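Local coordinates for putative oxidoreductase (Bacteroides fragilis NCTC 9343, PDB 3EOF), which binds flavin mononucleotide and probably works as a flavin-dependent oxidoreductase of the nitroreductase type, at residues K18-T21 with P22-N26; H146-E149 with L150-P153. One frame throughout, in Å; residues are numbered along the deposited sequence.

Contact 1 (K18-T21 with P22-N26); sequences KDIT and PDLLN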
loop_
_atom_site.group_PDB
_atom_site.type_symbol
_atom_site.label_atom_id
_atom_site.label_comp_id
_atom_site.label_asym_id
_atom_site.label_seq_id
_atom_site.Cartn_x
_atom_site.Cartn_y
_atom_site.Cartn_z
ATOM N N LYS A 18 -3.409 28.423 -4.215
ATOM C CA LYS A 18 -2.572 28.664 -3.045
ATOM C C LYS A 18 -1.549 27.543 -3.072
ATOM O O LYS A 18 -1.908 26.375 -3.147
ATOM C CB LYS A 18 -3.400 28.611 -1.771
ATOM C CG LYS A 18 -2.607 28.693 -0.472
ATOM C CD LYS A 18 -3.570 28.701 0.708
ATOM C CE LYS A 18 -2.887 28.646 2.083
ATOM N NZ LYS A 18 -1.767 29.574 2.130
ATOM N N ASP A 19 -0.272 27.903 -3.053
ATOM C CA ASP A 19 0.803 26.929 -3.160
ATOM C C ASP A 19 1.059 26.232 -1.816
ATOM O O ASP A 19 0.669 26.729 -0.771
ATOM C CB ASP A 19 2.061 27.627 -3.684
ATOM C CG ASP A 19 3.067 26.649 -4.313
ATOM O OD1 ASP A 19 2.767 25.442 -4.526
ATOM O OD2 ASP A 19 4.179 27.098 -4.612
ATOM N N ILE A 20 1.648 25.039 -1.875
ATOM C CA ILE A 20 2.088 24.317 -0.691
ATOM C C ILE A 20 3.570 24.716 -0.607
ATOM O O ILE A 20 4.300 24.559 -1.570
ATOM C CB ILE A 20 1.917 22.776 -0.843
ATOM C CG1 ILE A 20 0.447 22.415 -1.220
ATOM C CG2 ILE A 20 2.400 22.042 0.432
ATOM C CD1 ILE A 20 0.180 20.915 -1.489
ATOM N N THR A 21 4.016 25.261 0.515
ATOM C CA THR A 21 5.416 25.636 0.623
ATOM C C THR A 21 6.327 24.408 0.606
ATOM O O THR A 21 5.906 23.299 0.969
ATOM C CB THR A 21 5.739 26.362 1.937
ATOM O OG1 THR A 21 5.501 25.472 3.034
ATOM C CG2 THR A 21 4.903 27.641 2.104
ATOM N N PRO A 22 7.578 24.589 0.150
ATOM C CA PRO A 22 8.546 23.495 0.307
ATOM C C PRO A 22 8.670 23.025 1.778
ATOM O O PRO A 22 8.681 21.829 2.028
ATOM C CB PRO A 22 9.862 24.107 -0.215
ATOM C CG PRO A 22 9.417 25.180 -1.181
ATOM C CD PRO A 22 8.144 25.737 -0.589
ATOM N N ASP A 23 8.744 23.947 2.742
ATOM C CA ASP A 23 8.863 23.556 4.164
ATOM C C ASP A 23 7.784 22.541 4.544
ATOM O O ASP A 23 8.085 21.496 5.135
ATOM C CB ASP A 23 8.818 24.755 5.135
ATOM C CG ASP A 23 10.128 25.586 5.173
ATOM O OD1 ASP A 23 11.037 25.306 4.374
ATOM O OD2 ASP A 23 10.233 26.541 6.015
ATOM N N LEU A 24 6.543 22.844 4.176
ATOM C CA LEU A 24 5.382 21.979 4.485
ATOM C C LEU A 24 5.401 20.669 3.702
ATOM O O LEU A 24 5.307 19.599 4.296
ATOM C CB LEU A 24 4.026 22.723 4.310
ATOM C CG LEU A 24 2.760 21.898 4.630
ATOM C CD1 LEU A 24 2.825 21.354 6.056
ATOM C CD2 LEU A 24 1.496 22.691 4.404
ATOM N N LEU A 25 5.488 20.736 2.380
ATOM C CA LEU A 25 5.583 19.511 1.607
ATOM C C LEU A 25 6.747 18.608 2.104
ATOM O O LEU A 25 6.570 17.433 2.343
ATOM C CB LEU A 25 5.719 19.796 0.101
ATOM C CG LEU A 25 5.503 18.548 -0.727
ATOM C CD1 LEU A 25 4.050 17.964 -0.648
ATOM C CD2 LEU A 25 5.889 18.861 -2.191
ATOM N N ASN A 26 7.936 19.158 2.267
ATOM C CA ASN A 26 9.062 18.362 2.716
ATOM C C ASN A 26 8.885 17.827 4.113
ATOM O O ASN A 26 9.349 16.740 4.398
ATOM C CB ASN A 26 10.361 19.150 2.635
ATOM C CG ASN A 26 10.813 19.431 1.203
ATOM O OD1 ASN A 26 10.477 18.713 0.246
ATOM N ND2 ASN A 26 11.594 20.487 1.059
#
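T21 grips the first turn of helix 22-32 with two oxygens, one from its side chain and one from its backbone. The hydroxyl OG1 of T21 accepts from the amide N of L24 at 3.0 Å, with an N-H...O angle of 161°. OG1 can reach that amide because it sits between the backbone N and the carbonyl carbon of its own residue (chi1 63°), with CG2 anti to the carbonyl carbon. The carbonyl O of T21 accepts from N of L25, also at 3.0 Å, and this bond is nearly straight at 168°. The next bond of the helical series, from N26 N to P22 O, continues the pattern one residue on. P22 occupies the first helical position, a first-turn place where the backbone nitrogen needs no acceptor within the helix, so the lack of a hydrogen on its ring nitrogen fits there.

Apolar packing lies beside these polar bonds. I20 presents its CG2 branch, which is anti to the backbone N, to both leucines: it lies 4.0 Å from CB of L25 and 4.1 Å from CD2 of L24. L25 and I20 are buried, and both side chains also rest on V73 of the central sheet.

Further out, R50, which lies outside both segments, holds the incoming loop through its NH1, in a salt bridge with OD1 of D19, an oxygen that also receives a weak bond from I20 N, and in a hydrogen bond with the carbonyl O of I20. On the helix side, N26 packs on I178 of the second subunit. The whole is a classical threonine N-cap followed by proline at N1, starting helix 22-32 of the nitroreductase fold.

Contact 2 (H146-E149 with L150-P153); sequences HLPE and LVFP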
loop_
_atom_site.group_PDB
_atom_site.type_symbol
_atom_site.label_atom_id
_atom_site.label_comp_id
_atom_site.label_asym_id
_atom_site.label_seq_id
_atom_site.Cartn_x
_atom_site.Cartn_y
_atom_site.Cartn_z
ATOM N N HIS A 146 11.450 10.208 -16.208
ATOM C CA HIS A 146 12.756 9.609 -16.393
ATOM C C HIS A 146 13.119 8.569 -15.325
ATOM O O HIS A 146 14.235 8.548 -14.814
ATOM C CB HIS A 146 13.829 10.716 -16.454
ATOM C CG HIS A 146 13.558 11.730 -17.517
ATOM N ND1 HIS A 146 13.253 13.043 -17.236
ATOM C CD2 HIS A 146 13.479 11.603 -18.862
ATOM C CE1 HIS A 146 13.035 13.692 -18.367
ATOM N NE2 HIS A 146 13.168 12.841 -19.369
ATOM N N LEU A 147 12.177 7.674 -15.052
ATOM C CA LEU A 147 12.346 6.625 -14.057
ATOM C C LEU A 147 13.148 5.511 -14.724
ATOM O O LEU A 147 12.753 4.972 -15.779
ATOM C CB LEU A 147 10.990 6.115 -13.573
ATOM C CG LEU A 147 10.025 7.198 -13.083
ATOM C CD1 LEU A 147 8.762 6.461 -12.689
ATOM C CD2 LEU A 147 10.634 7.995 -11.942
ATOM N N PRO A 148 14.325 5.249 -14.192
ATOM C CA PRO A 148 15.191 4.257 -14.742
ATOM C C PRO A 148 14.875 2.820 -14.255
ATOM O O PRO A 148 13.874 2.586 -13.578
ATOM C CB PRO A 148 16.574 4.736 -14.254
ATOM C CG PRO A 148 16.346 5.367 -13.021
ATOM C CD PRO A 148 14.944 5.909 -13.022
ATOM N N GLU A 149 15.740 1.865 -14.584
ATOM C CA GLU A 149 15.531 0.489 -14.195
ATOM C C GLU A 149 15.452 0.338 -12.662
ATOM O O GLU A 149 16.117 1.038 -11.936
ATOM C CB GLU A 149 16.625 -0.379 -14.859
ATOM C CG GLU A 149 16.443 -1.899 -14.742
ATOM C CD GLU A 149 17.407 -2.688 -15.632
ATOM O OE1 GLU A 149 17.836 -2.099 -16.651
ATOM O OE2 GLU A 149 17.686 -3.879 -15.306
ATOM N N LEU A 150 14.590 -0.570 -12.204
ATOM C CA LEU A 150 14.298 -0.837 -10.800
ATOM C C LEU A 150 13.507 0.280 -10.106
ATOM O O LEU A 150 13.433 0.342 -8.858
ATOM C CB LEU A 150 15.551 -1.230 -10.037
ATOM C CG LEU A 150 16.237 -2.495 -10.526
ATOM C CD1 LEU A 150 17.419 -2.790 -9.607
ATOM C CD2 LEU A 150 15.274 -3.668 -10.601
ATOM N N VAL A 151 12.875 1.129 -10.928
ATOM C CA VAL A 151 11.980 2.209 -10.467
ATOM C C VAL A 151 10.708 2.050 -11.274
ATOM O O VAL A 151 10.750 1.891 -12.482
ATOM C CB VAL A 151 12.544 3.643 -10.625
ATOM C CG1 VAL A 151 11.578 4.653 -10.011
ATOM C CG2 VAL A 151 13.980 3.776 -9.947
ATOM N N PHE A 152 9.588 2.035 -10.564
ATOM C CA PHE A 152 8.306 1.814 -11.145
ATOM C C PHE A 152 7.266 2.706 -10.441
ATOM O O PHE A 152 7.181 2.710 -9.206
ATOM C CB PHE A 152 7.944 0.302 -10.997
ATOM C CG PHE A 152 6.761 -0.100 -11.839
ATOM C CD1 PHE A 152 5.473 0.218 -11.438
ATOM C CD2 PHE A 152 6.942 -0.755 -13.044
ATOM C CE1 PHE A 152 4.373 -0.080 -12.237
ATOM C CE2 PHE A 152 5.853 -1.062 -13.847
ATOM C CZ PHE A 152 4.558 -0.725 -13.427
ATOM N N PRO A 153 6.455 3.462 -11.208
ATOM C CA PRO A 153 5.468 4.320 -10.569
ATOM C C PRO A 153 4.300 3.505 -10.046
ATOM O O PRO A 153 3.718 2.695 -10.782
ATOM C CB PRO A 153 5.022 5.220 -11.699
ATOM C CG PRO A 153 5.120 4.363 -12.901
ATOM C CD PRO A 153 6.367 3.567 -12.689
#
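L147 reaches across the turn with two parts of its side chain and meets two residues of strand 151-160. Its CB lies 3.9 Å from CG1 of V151, the two side chains crossing at about a right angle, while its CD1 extends further to touch CD of P153 at 3.8 Å. With CG beside the backbone N (chi1 -53°) and the chain extended beyond it, the leucine can span V151 and P153 together. The other methyl of V151, CG2, meets the proline ring of P148 at CD, 3.9 Å away, so V151 is divided between two neighbours. These three residues, L147, V151 and P153, are buried, and C78 and T76 of strand 73-80 add to their packing; Y183 of the second subunit covers L147, P148 and V151.

The corner of the turn is looser. P148 to V151 form a type II beta turn, and L150 takes its positive phi (71°). The bond closing it, from V151 N to P148 O, is weak: 3.2 Å long, with an N-H...O angle of 131°. E149 is exposed and its CB points away overall, although CB and CG remain close to the amide of L150.

Other groups hold the backbone here. NH1 of R82 donates to the carbonyl O of E149, and NE2 of Q244 serves the carbonyls of both L147 and V151. The chemistry is consistent with a turn held less by its weak closing bond than by the aliphatic contacts of L147, P148, V151 and P153 and by side-chain amide and guanidinium donors from elsewhere in the chain.

How the contacts relate
Contacts 1 and 2 are separate local elements, with centres 25 Å apart and nearest atoms about 15 Å apart, so they do not touch. Each sits where a loop passes into regular structure: contact 1 opens helix 22-32, and contact 2 leads into strand 151-160. Strand 73-80, which runs antiparallel beside strand 151-160, is common ground, since side chains from both contacts pack against it; both also meet the second subunit. Their relation to the flavin differs. Contact 1 lies away from the annotated sites, whereas the P153 side chain is about 10 Å from the FMN-binding residue G132 and about 13 Å from a bound FMN.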